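Peroxiredoxin (Mycobacterium tuberculosis, PDB 5EPF) reduces hydrogen peroxide and organic hydroperoxides to water and alcohols as a thiol-specific peroxidase, protecting the cell against oxidative stress. Local coordinates at residues V15-L20 with R29-L34; E55-R60 with R91-P96. All blocks are in the same frame, centred on the assembly; numbering follows the deposited sequence.

Contact 1 (V15-L20 with R29-L34)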
ATOM      1  N   VAL A  15      11.257   6.396   5.579  1.00 12.75           N
ATOM      2  CA  VAL A  15      10.412   5.395   6.229  1.00 13.62           C
ATOM      3  C   VAL A  15      11.285   4.381   6.947  1.00 13.27           C
ATOM      4  O   VAL A  15      12.249   3.880   6.377  1.00 14.84           O
ATOM      5  CB  VAL A  15       9.560   4.683   5.157  1.00 15.97           C
ATOM      6  CG1 VAL A  15       8.749   3.538   5.761  1.00 18.06           C
ATOM      7  CG2 VAL A  15       8.699   5.698   4.404  1.00 17.38           C
ATOM      8  N   ALA A  16      10.925   4.027   8.177  1.00 13.55           N
ATOM      9  CA  ALA A  16      11.591   2.916   8.845  1.00 13.56           C
ATOM     10  C   ALA A  16      11.197   1.583   8.200  1.00 12.45           C
ATOM     11  O   ALA A  16      10.072   1.407   7.726  1.00 12.65           O
ATOM     12  CB  ALA A  16      11.211   2.904  10.323  1.00 15.42           C
ATOM     13  N   ASP A  17      12.144   0.652   8.137  1.00 12.11           N
ATOM     14  CA  ASP A  17      11.851  -0.686   7.640  1.00 11.44           C
ATOM     15  C   ASP A  17      10.834  -1.351   8.561  1.00 11.23           C
ATOM     16  O   ASP A  17      10.732  -1.020   9.741  1.00 12.92           O
ATOM     17  CB  ASP A  17      13.164  -1.481   7.577  1.00 11.64           C
ATOM     18  CG  ASP A  17      13.096  -2.680   6.656  1.00 10.54           C
ATOM     19  OD1 ASP A  17      12.106  -2.842   5.908  1.00 10.78           O
ATOM     20  OD2 ASP A  17      14.062  -3.479   6.670  1.00 12.06           O
ATOM     21  N   PHE A  18      10.065  -2.283   8.008  1.00  9.73           N
ATOM     22  CA  PHE A  18       9.069  -3.015   8.787  1.00  9.43           C
ATOM     23  C   PHE A  18       8.849  -4.375   8.150  1.00  9.44           C
ATOM     24  O   PHE A  18       9.195  -4.597   6.986  1.00  9.43           O
ATOM     25  CB  PHE A  18       7.721  -2.261   8.907  1.00  9.57           C
ATOM     26  CG  PHE A  18       6.985  -2.090   7.586  1.00  9.21           C
ATOM     27  CD1 PHE A  18       6.186  -3.111   7.085  1.00 10.24           C
ATOM     28  CD2 PHE A  18       7.080  -0.915   6.856  1.00  9.59           C
ATOM     29  CE1 PHE A  18       5.506  -2.954   5.874  1.00 11.52           C
ATOM     30  CE2 PHE A  18       6.390  -0.757   5.661  1.00  9.63           C
ATOM     31  CZ  PHE A  18       5.609  -1.773   5.166  1.00 11.45           C
ATOM     32  N   GLU A  19       8.188  -5.261   8.913  1.00  9.47           N
ATOM     33  CA  GLU A  19       7.819  -6.604   8.470  0.80 10.12           C
ATOM     34  C   GLU A  19       6.373  -6.883   8.837  1.00  9.77           C
ATOM     35  O   GLU A  19       5.935  -6.582   9.950  1.00 11.07           O
ATOM     36  CB  GLU A  19       8.687  -7.689   9.135  0.80 14.36           C
ATOM     37  CG  GLU A  19      10.126  -7.717   8.662  0.80 18.42           C
ATOM     38  CD  GLU A  19      10.900  -8.882   9.258  0.80 21.42           C
ATOM     39  OE1 GLU A  19      10.338  -9.636  10.092  0.80 23.40           O
ATOM     40  OE2 GLU A  19      12.077  -9.051   8.885  0.80 23.28           O
ATOM     41  N   LEU A  20       5.639  -7.473   7.895  1.00  9.10           N
ATOM     42  CA  LEU A  20       4.260  -7.908   8.111  1.00  9.20           C
ATOM     43  C   LEU A  20       3.997  -9.121   7.235  1.00  8.59           C
ATOM     44  O   LEU A  20       4.619  -9.258   6.177  1.00  9.56           O
ATOM     45  CB  LEU A  20       3.251  -6.823   7.702  1.00  8.78           C
ATOM     46  CG  LEU A  20       3.146  -5.599   8.608  1.00  8.68           C
ATOM     47  CD1 LEU A  20       2.179  -4.617   7.987  1.00  9.63           C
ATOM     48  CD2 LEU A  20       2.723  -5.957  10.025  1.00  9.83           C
ATOM     49  N   ARG A  29       9.227  -7.969   4.140  1.00 10.06           N
ATOM     50  CA  ARG A  29       9.984  -6.872   4.728  1.00 10.40           C
ATOM     51  C   ARG A  29      10.100  -5.751   3.707  1.00  9.26           C
ATOM     52  O   ARG A  29      10.446  -6.004   2.546  1.00  9.77           O
ATOM     53  CB  ARG A  29      11.373  -7.367   5.133  1.00 12.31           C
ATOM     54  CG  ARG A  29      12.217  -6.353   5.892  1.00 15.86           C
ATOM     55  CD  ARG A  29      13.581  -6.934   6.325  1.00 18.94           C
ATOM     56  NE  ARG A  29      13.431  -8.283   6.874  1.00 22.00           N
ATOM     57  CZ  ARG A  29      14.150  -9.349   6.521  1.00 24.91           C
ATOM     58  NH1 ARG A  29      15.139  -9.249   5.636  1.00 25.85           N
ATOM     59  NH2 ARG A  29      13.896 -10.519   7.084  1.00 26.64           N
ATOM     60  N   LEU A  30       9.823  -4.511   4.135  1.00  9.32           N
ATOM     61  CA  LEU A  30       9.866  -3.386   3.197  1.00  9.55           C
ATOM     62  C   LEU A  30      11.183  -3.328   2.432  1.00  9.07           C
ATOM     63  O   LEU A  30      11.188  -3.158   1.210  1.00  9.49           O
ATOM     64  CB  LEU A  30       9.587  -2.067   3.921  1.00  9.27           C
ATOM     65  CG  LEU A  30       9.638  -0.839   2.999  1.00 10.17           C
ATOM     66  CD1 LEU A  30       8.538  -0.857   1.936  1.00 11.52           C
ATOM     67  CD2 LEU A  30       9.600   0.451   3.795  1.00 10.95           C
ATOM     68  N   SER A  31      12.309  -3.466   3.133  1.00  9.65           N
ATOM     69  CA  SER A  31      13.609  -3.360   2.464  1.00 11.51           C
ATOM     70  C   SER A  31      13.812  -4.458   1.412  1.00 12.40           C
ATOM     71  O   SER A  31      14.493  -4.231   0.401  1.00 14.16           O
ATOM     72  CB  SER A  31      14.720  -3.375   3.508  1.00 13.34           C
ATOM     73  OG  SER A  31      14.652  -4.564   4.280  1.00 14.72           O
ATOM     74  N   VAL A  32      13.219  -5.633   1.609  1.00 12.01           N
ATOM     75  CA  VAL A  32      13.293  -6.679   0.594  1.00 12.43           C
ATOM     76  C   VAL A  32      12.286  -6.415  -0.521  1.00 10.77           C
ATOM     77  O   VAL A  32      12.583  -6.643  -1.705  1.00 11.18           O
ATOM     78  CB  VAL A  32      13.132  -8.081   1.215  1.00 13.46           C
ATOM     79  CG1 VAL A  32      13.187  -9.142   0.134  1.00 14.89           C
ATOM     80  CG2 VAL A  32      14.189  -8.319   2.288  1.00 14.99           C
ATOM     81  N   LEU A  33      11.086  -5.911  -0.178  1.00  9.74           N
ATOM     82  CA  LEU A  33      10.132  -5.521  -1.216  1.00  9.72           C
ATOM     83  C   LEU A  33      10.706  -4.442  -2.134  1.00 10.83           C
ATOM     84  O   LEU A  33      10.340  -4.372  -3.309  1.00 12.17           O
ATOM     85  CB  LEU A  33       8.831  -5.045  -0.563  1.00  9.10           C
ATOM     86  CG  LEU A  33       8.024  -6.111   0.182  1.00  8.74           C
ATOM     87  CD1 LEU A  33       7.003  -5.477   1.104  1.00 10.03           C
ATOM     88  CD2 LEU A  33       7.369  -7.078  -0.795  1.00 11.26           C
ATOM     89  N   LEU A  34      11.592  -3.594  -1.617  1.00  9.55           N
ATOM     90  CA  LEU A  34      12.242  -2.530  -2.368  1.00 11.27           C
ATOM     91  C   LEU A  34      13.417  -3.016  -3.210  1.00 13.45           C
ATOM     92  O   LEU A  34      14.058  -2.188  -3.860  1.00 15.26           O
ATOM     93  CB  LEU A  34      12.735  -1.466  -1.386  1.00 11.33           C
ATOM     94  CG  LEU A  34      11.612  -0.583  -0.810  1.00  9.98           C
ATOM     95  CD1 LEU A  34      12.169   0.217   0.367  1.00 11.44           C
ATOM     96  CD2 LEU A  34      11.022   0.360  -1.860  1.00 10.19           C
TER
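The N-terminal β-hairpin of this peroxiredoxin, strands 19-21 and 27-29, runs straight into the short helix 30-33, and the contact sits where hairpin becomes helix. E19 and R29 form an antiparallel non-hydrogen-bonded pair, their CA atoms 4.3 Å apart, so both side chains leave the same face of the small sheet and run side by side. R29 grips E19 side-on with two nitrogens, and both bonds go to one oxygen: NE meets E19 OE2 at the very short distance of 2.5 Å, on the anti lone pair, while NH2 reaches the same OE2 from above the carboxylate plane. The bend of the arginine chain at chi3 (-44°) turns its edge to the acid, and OE2 lies near the guanidinium plane.

One residue further on, the L30 backbone N donates to F18 O (2.9 Å), almost along the C=O axis, which ties the start of the helix to the residue just before strand 19-21. Beside this bond D17, CG anti to its backbone N (chi1 -160°), reaches the first turn with both oxygens. OD1 accepts from S31 N, and OD2 takes the S31 OG hydroxyl, both donors lying above the carboxylate plane. A negative charge at the N-terminus of a helix would be favoured by the helix dipole, though this helix is only about a turn long.

The apolar side is carried by L30. Its CB lies over one face of the F18 ring in a CH-pi contact, 4.1 Å from the centroid and displaced toward the rim. F18 itself continues inward to L41 and L98 of the central sheet. The L30 side chain crosses that of V15 at about a right angle, CD2 touching V15 CG1 at 3.8 Å.

Contact 2 (E55-R60 with R91-P96); sequences EACHFR and RRFDYP. With SO4 (sulfate ion), chain B.
Helix 50-61, whose first turn holds C52, the probable peroxidatic cysteine, meets the loop after helix 81-91 of the thioredoxin fold in this contact. R60 makes the most extensive contact. Its chain, CG anti to the backbone N (chi1 177°) and bent at chi3 (64°), brings NH1 to R91 O at 2.9 Å, on a carbonyl lone pair and exactly in the guanidinium plane. NH1 also donates to O1 of a sulfate, probably from the crystallisation liquor, and NH2 to O3. R91 NH1 donates to the same O1, and both terminal nitrogens of R92 reach the sulfate. Like charges stand close here: R60 NH1 and R92 NH2 are 3.7 Å apart, a repulsion the anion probably offsets.

Toward the interior, F93 is sandwiched. R91 CB lies over one ring face near the rim, Y95 OH over the centre of the other, and A56 CB presses on F93 CZ at 3.4 Å. The Y95 hydroxyl donates to A56 O at 2.8 Å from above the carbonyl plane, on an oxygen that also accepts R60 N. C57 SG, the probable resolving partner of C52, is not disulfide-bonded here and touches the edge of the F93 ring (CE2, 4.0 Å); the same sulfur lies over one face of the R60 guanidinium, toward its rim.

Second-shell features hold this in place. A Schellman motif at R92, with positive phi, ends helix 81-91 and turns the chain along helix 50-61. F87 meets F93 edge-to-face, while D94 is salt-bridged through OD2 to R73 NH2.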
ATOM      1  N   GLU A  55     -10.170   0.797  -5.887  1.00  8.07           N
ATOM      2  CA  GLU A  55      -8.785   1.254  -5.798  1.00  7.99           C
ATOM      3  C   GLU A  55      -7.808   0.122  -6.102  1.00  7.51           C
ATOM      4  O   GLU A  55      -6.879   0.285  -6.909  1.00  7.83           O
ATOM      5  CB  GLU A  55      -8.526   1.822  -4.400  1.00  7.71           C
ATOM      6  CG  GLU A  55      -7.101   2.314  -4.263  1.00  7.68           C
ATOM      7  CD  GLU A  55      -6.691   2.731  -2.874  1.00  7.59           C
ATOM      8  OE1 GLU A  55      -7.477   2.637  -1.915  1.00  9.24           O
ATOM      9  OE2 GLU A  55      -5.513   3.155  -2.736  1.00  7.80           O
ATOM     10  N   ALA A  56      -8.014  -1.038  -5.468  1.00  7.28           N
ATOM     11  CA  ALA A  56      -7.073  -2.142  -5.593  1.00  7.57           C
ATOM     12  C   ALA A  56      -7.165  -2.803  -6.963  1.00  7.21           C
ATOM     13  O   ALA A  56      -6.148  -3.267  -7.492  1.00  7.28           O
ATOM     14  CB  ALA A  56      -7.324  -3.147  -4.467  1.00  7.51           C
ATOM     15  N   CYS A  57      -8.360  -2.858  -7.557  1.00  7.66           N
ATOM     16  CA  CYS A  57      -8.471  -3.386  -8.912  1.00  8.32           C
ATOM     17  C   CYS A  57      -7.828  -2.456  -9.935  1.00  8.17           C
ATOM     18  O   CYS A  57      -7.341  -2.925 -10.972  1.00  9.53           O
ATOM     19  CB  CYS A  57      -9.933  -3.657  -9.266  1.00  9.70           C
ATOM     20  SG  CYS A  57     -10.604  -5.125  -8.445  1.00 10.55           S
ATOM     21  N   HIS A  58      -7.828  -1.143  -9.680  1.00  8.70           N
ATOM     22  CA  HIS A  58      -7.117  -0.234 -10.573  1.00  8.76           C
ATOM     23  C   HIS A  58      -5.612  -0.473 -10.496  1.00  7.78           C
ATOM     24  O   HIS A  58      -4.940  -0.533 -11.533  1.00  8.80           O
ATOM     25  CB  HIS A  58      -7.503   1.213 -10.258  1.00  9.38           C
ATOM     26  CG  HIS A  58      -7.065   2.198 -11.296  1.00  8.61           C
ATOM     27  ND1 HIS A  58      -7.344   2.049 -12.635  1.00 10.30           N
ATOM     28  CD2 HIS A  58      -6.369   3.355 -11.186  1.00  9.46           C
ATOM     29  CE1 HIS A  58      -6.847   3.076 -13.306  1.00 10.44           C
ATOM     30  NE2 HIS A  58      -6.246   3.880 -12.450  1.00 10.43           N
ATOM     31  N   PHE A  59      -5.075  -0.682  -9.283  1.00  7.46           N
ATOM     32  CA  PHE A  59      -3.683  -1.114  -9.157  1.00  7.31           C
ATOM     33  C   PHE A  59      -3.434  -2.415  -9.909  1.00  7.86           C
ATOM     34  O   PHE A  59      -2.423  -2.546 -10.614  1.00  8.43           O
ATOM     35  CB  PHE A  59      -3.296  -1.288  -7.691  1.00  7.18           C
ATOM     36  CG  PHE A  59      -2.836  -0.014  -7.023  1.00  7.29           C
ATOM     37  CD1 PHE A  59      -1.593   0.533  -7.319  1.00  7.94           C
ATOM     38  CD2 PHE A  59      -3.638   0.641  -6.091  1.00  6.94           C
ATOM     39  CE1 PHE A  59      -1.165   1.703  -6.700  1.00  7.88           C
ATOM     40  CE2 PHE A  59      -3.219   1.815  -5.473  1.00  7.19           C
ATOM     41  CZ  PHE A  59      -1.965   2.348  -5.790  1.00  7.22           C
ATOM     42  N   ARG A  60      -4.345  -3.388  -9.773  1.00  7.83           N
ATOM     43  CA  ARG A  60      -4.205  -4.657 -10.481  1.00  8.70           C
ATOM     44  C   ARG A  60      -4.109  -4.434 -11.981  1.00  8.78           C
ATOM     45  O   ARG A  60      -3.232  -4.992 -12.657  1.00  9.93           O
ATOM     46  CB  ARG A  60      -5.427  -5.531 -10.187  1.00  8.69           C
ATOM     47  CG  ARG A  60      -5.434  -6.872 -10.946  1.00  9.04           C
ATOM     48  CD  ARG A  60      -6.827  -7.494 -10.909  1.00 10.51           C
ATOM     49  NE  ARG A  60      -7.790  -6.647 -11.603  1.00 11.07           N
ATOM     50  CZ  ARG A  60      -9.113  -6.766 -11.519  1.00 11.94           C
ATOM     51  NH1 ARG A  60      -9.662  -7.706 -10.752  1.00 11.58           N
ATOM     52  NH2 ARG A  60      -9.890  -5.932 -12.194  1.00 13.34           N
ATOM     53  N   ARG A  91     -10.271 -11.237  -6.541  1.00  9.44           N
ATOM     54  CA  ARG A  91      -9.955 -10.178  -7.493  1.00  9.77           C
ATOM     55  C   ARG A  91      -8.704 -10.486  -8.305  1.00  9.55           C
ATOM     56  O   ARG A  91      -8.287  -9.667  -9.131  1.00 10.82           O
ATOM     57  CB  ARG A  91      -9.808  -8.838  -6.768  1.00 10.16           C
ATOM     58  CG  ARG A  91     -11.071  -8.410  -6.038  1.00 10.33           C
ATOM     59  CD  ARG A  91     -12.237  -8.248  -6.996  1.00 10.93           C
ATOM     60  NE  ARG A  91     -13.481  -7.979  -6.273  1.00 10.90           N
ATOM     61  CZ  ARG A  91     -14.632  -7.718  -6.868  1.00 11.60           C
ATOM     62  NH1 ARG A  91     -14.692  -7.660  -8.186  1.00 12.18           N
ATOM     63  NH2 ARG A  91     -15.726  -7.503  -6.141  1.00 11.97           N
ATOM     64  N   ARG A  92      -8.085 -11.645  -8.080  1.00 10.54           N
ATOM     65  CA  ARG A  92      -6.918 -12.075  -8.855  1.00 11.40           C
ATOM     66  C   ARG A  92      -5.791 -11.035  -8.806  1.00 11.20           C
ATOM     67  O   ARG A  92      -5.192 -10.672  -9.824  1.00 13.00           O
ATOM     68  CB  ARG A  92      -7.320 -12.435 -10.293  1.00 13.73           C
ATOM     69  CG  ARG A  92      -8.350 -13.589 -10.393  1.00 15.80           C
ATOM     70  CD  ARG A  92      -9.815 -13.106 -10.468  1.00 17.33           C
ATOM     71  NE  ARG A  92     -10.040 -12.219 -11.611  1.00 17.92           N
ATOM     72  CZ  ARG A  92     -10.918 -11.215 -11.636  1.00 16.98           C
ATOM     73  NH1 ARG A  92     -11.698 -10.958 -10.583  1.00 15.51           N
ATOM     74  NH2 ARG A  92     -11.020 -10.465 -12.723  1.00 17.37           N
ATOM     75  N   PHE A  93      -5.494 -10.551  -7.601  1.00 10.09           N
ATOM     76  CA  PHE A  93      -4.405  -9.591  -7.440  1.00 10.38           C
ATOM     77  C   PHE A  93      -3.058 -10.257  -7.657  1.00 12.04           C
ATOM     78  O   PHE A  93      -2.777 -11.324  -7.106  1.00 13.48           O
ATOM     79  CB  PHE A  93      -4.425  -8.950  -6.056  1.00  9.86           C
ATOM     80  CG  PHE A  93      -5.592  -8.041  -5.818  1.00  9.73           C
ATOM     81  CD1 PHE A  93      -6.047  -7.819  -4.528  1.00 10.18           C
ATOM     82  CD2 PHE A  93      -6.251  -7.421  -6.878  1.00 10.39           C
ATOM     83  CE1 PHE A  93      -7.125  -6.989  -4.293  1.00 10.20           C
ATOM     84  CE2 PHE A  93      -7.325  -6.587  -6.639  1.00 10.16           C
ATOM     85  CZ  PHE A  93      -7.766  -6.380  -5.353  1.00  9.98           C
ATOM     86  N   ASP A  94      -2.214  -9.604  -8.447  1.00 11.64           N
ATOM     87  CA  ASP A  94      -0.873 -10.092  -8.748  1.00 11.92           C
ATOM     88  C   ASP A  94       0.180  -9.376  -7.911  1.00 12.13           C
ATOM     89  O   ASP A  94       1.244  -9.038  -8.428  1.00 15.12           O
ATOM     90  CB  ASP A  94      -0.582  -9.923 -10.242  1.00 12.76           C
ATOM     91  CG  ASP A  94      -0.611  -8.462 -10.684  1.00 14.60           C
ATOM     92  OD1 ASP A  94      -1.499  -7.694 -10.239  1.00 14.08           O
ATOM     93  OD2 ASP A  94       0.277  -8.086 -11.482  1.00 17.97           O
ATOM     94  N   TYR A  95      -0.100  -9.114  -6.637  1.00  9.48           N
ATOM     95  CA  TYR A  95       0.804  -8.355  -5.783  1.00  8.30           C
ATOM     96  C   TYR A  95       0.469  -8.666  -4.325  1.00  7.75           C
ATOM     97  O   TYR A  95      -0.609  -9.198  -4.024  1.00  8.34           O
ATOM     98  CB  TYR A  95       0.725  -6.843  -6.088  1.00  7.73           C
ATOM     99  CG  TYR A  95      -0.664  -6.234  -5.985  1.00  6.58           C
ATOM    100  CD1 TYR A  95      -1.153  -5.774  -4.763  1.00  7.89           C
ATOM    101  CD2 TYR A  95      -1.485  -6.087  -7.119  1.00  7.35           C
ATOM    102  CE1 TYR A  95      -2.398  -5.223  -4.647  1.00  7.54           C
ATOM    103  CE2 TYR A  95      -2.758  -5.522  -7.005  1.00  7.45           C
ATOM    104  CZ  TYR A  95      -3.212  -5.094  -5.768  1.00  6.83           C
ATOM    105  OH  TYR A  95      -4.450  -4.508  -5.609  1.00  8.00           O
ATOM    106  N   PRO A  96       1.349  -8.309  -3.392  1.00  8.25           N
ATOM    107  CA  PRO A  96       1.099  -8.605  -1.977  1.00  8.17           C
ATOM    108  C   PRO A  96       0.069  -7.683  -1.335  1.00  6.97           C
ATOM    109  O   PRO A  96       0.020  -6.476  -1.606  1.00  8.03           O
ATOM    110  CB  PRO A  96       2.481  -8.397  -1.331  1.00  8.79           C
ATOM    111  CG  PRO A  96       3.472  -8.398  -2.475  1.00  8.95           C
ATOM    112  CD  PRO A  96       2.706  -7.764  -3.602  1.00  8.78           C
TER
HETATM  113  S   SO4 B 200     -13.357  -7.759 -11.552  1.00 15.05           S
HETATM  114  O1  SO4 B 200     -12.620  -8.125 -10.351  1.00 13.92           O
HETATM  115  O2  SO4 B 200     -14.663  -7.165 -11.193  1.00 18.28           O
HETATM  116  O3  SO4 B 200     -12.603  -6.790 -12.352  1.00 16.90           O
HETATM  117  O4  SO4 B 200     -13.619  -8.961 -12.350  1.00 17.25           O

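Contact 1 closes before contact 2 opens, so the two follow in series along the chain. Their centres lie about 20 Å apart, and though their nearest atoms come to about 4 Å, they do not touch. The five-stranded mixed sheet connects them: strand 39-43 receives F18, L33 and L34 from contact 1 and E55, A56 and F59 from contact 2. Strand 97-99, which follows directly on 91-96, also packs against F18 and L20. Thus the N-terminal hairpin and the helix carrying the cysteines both rest on the same thioredoxin-type core, contact 1 away from the active site and contact 2 beside it.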